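Local coordinates for FACT-Spt16 (PDB 5CE6), which is the Spt16 subunit of the histone chaperone complex FACT from chickpea, whose N-terminal region probably binds histones H3-H4, at residues F220-T223 with K224-V228. Residues are numbered along the deposited sequence; the frame is centred on the assembly and turned at random.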
# COMPACT_ATOMS: atom_id res chain seq x y z
N PHE A 220 -21.21 -3.53 -7.46
CA PHE A 220 -21.51 -4.72 -6.69
C PHE A 220 -21.90 -4.41 -5.25
O PHE A 220 -23.01 -4.75 -4.81
CB PHE A 220 -20.38 -5.75 -6.70
CG PHE A 220 -20.65 -6.92 -5.80
CD1 PHE A 220 -21.60 -7.86 -6.16
CD2 PHE A 220 -20.00 -7.04 -4.59
CE1 PHE A 220 -21.88 -8.92 -5.33
CE2 PHE A 220 -20.28 -8.10 -3.75
CZ PHE A 220 -21.22 -9.04 -4.12
N VAL A 221 -20.99 -3.78 -4.50
CA VAL A 221 -21.21 -3.60 -3.07
C VAL A 221 -22.48 -2.82 -2.75
O VAL A 221 -23.30 -3.27 -1.96
CB VAL A 221 -20.00 -2.97 -2.35
CG1 VAL A 221 -20.30 -2.78 -0.87
CG2 VAL A 221 -18.77 -3.85 -2.54
N VAL A 222 -22.65 -1.65 -3.37
CA VAL A 222 -23.82 -0.83 -3.06
C VAL A 222 -25.12 -1.57 -3.39
O VAL A 222 -26.03 -1.63 -2.57
CB VAL A 222 -23.76 0.53 -3.75
CG1 VAL A 222 -25.10 1.24 -3.64
CG2 VAL A 222 -22.64 1.39 -3.15
N THR A 223 -25.16 -2.19 -4.56
CA THR A 223 -26.31 -2.98 -4.99
C THR A 223 -26.59 -4.16 -4.07
O THR A 223 -27.74 -4.46 -3.75
CB THR A 223 -26.09 -3.51 -6.42
OG1 THR A 223 -25.90 -2.41 -7.31
CG2 THR A 223 -27.28 -4.34 -6.89
N LYS A 224 -25.52 -4.84 -3.64
CA LYS A 224 -25.67 -6.00 -2.77
C LYS A 224 -26.24 -5.58 -1.42
O LYS A 224 -27.18 -6.20 -0.92
CB LYS A 224 -24.31 -6.69 -2.59
CG LYS A 224 -24.33 -7.89 -1.65
CD LYS A 224 -25.15 -9.03 -2.22
CE LYS A 224 -24.80 -10.34 -1.55
NZ LYS A 224 -25.57 -11.49 -2.12
N LEU A 225 -25.67 -4.53 -0.84
CA LEU A 225 -26.15 -4.03 0.45
C LEU A 225 -27.60 -3.60 0.36
O LEU A 225 -28.41 -3.96 1.22
CB LEU A 225 -25.27 -2.89 0.97
CG LEU A 225 -23.82 -3.25 1.31
CD1 LEU A 225 -23.04 -2.01 1.73
CD2 LEU A 225 -23.76 -4.32 2.40
N GLU A 226 -27.94 -2.85 -0.69
CA GLU A 226 -29.33 -2.41 -0.90
C GLU A 226 -30.30 -3.59 -0.98
O GLU A 226 -31.38 -3.55 -0.39
CB GLU A 226 -29.46 -1.53 -2.14
CG GLU A 226 -28.76 -0.18 -2.00
CD GLU A 226 -28.86 0.68 -3.24
OE1 GLU A 226 -29.37 0.19 -4.27
OE2 GLU A 226 -28.42 1.85 -3.17
N ASN A 227 -29.92 -4.63 -1.73
CA ASN A 227 -30.76 -5.82 -1.87
C ASN A 227 -30.93 -6.56 -0.54
O ASN A 227 -32.03 -6.99 -0.19
CB ASN A 227 -30.17 -6.77 -2.91
CG ASN A 227 -30.33 -6.26 -4.34
OD1 ASN A 227 -30.86 -5.18 -4.57
ND2 ASN A 227 -29.85 -7.05 -5.30
N VAL A 228 -29.82 -6.70 0.19
CA VAL A 228 -29.83 -7.38 1.49
C VAL A 228 -30.72 -6.67 2.51
O VAL A 228 -31.50 -7.30 3.22
CB VAL A 228 -28.39 -7.54 2.05
CG1 VAL A 228 -28.42 -7.81 3.55
CG2 VAL A 228 -27.66 -8.66 1.31
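Lys-224 meets Phe-220 one turn back on helix 200-230: its N donates to Phe-220 O, and its CB lies over one face of the ring, 4.2 Å above the plane and offset toward the rim. Both side chains have CG anti to the backbone N (chi1 178° for Lys-224), which sets them side by side, with Phe-220 CZ 4.1 Å from Lys-224 CG; both pack on helix 237-249. Leu-225 repeats the i to i+4 pattern with Val-221. Its N bonds to Val-221 O at 2.9 Å with a nearly straight N-H...O angle of 173°, while CD1 sits 3.9 Å from Val-221 CG1, and the leucine, like Val-222, packs on Phe-317 of strand 309-319. Glu-226 N bonds to Val-222 O at 2.9 Å. Its extended side chain runs alongside Val-222, OE2 3.4 Å from CG1, and OE2 hydrogen-bonds to Tyr-456 OH; an alanine here would probably leave that hydroxyl without its carboxylate partner and uncover the flank of Val-222. Asn-227 N continues the series, bonding to Thr-223 O at 3.0 Å. Four consecutive i to i+4 bonds hold and space these two turns, apolar side chains supply packing, and the satisfied Glu-226 OE2 adds a directional polar link beside them.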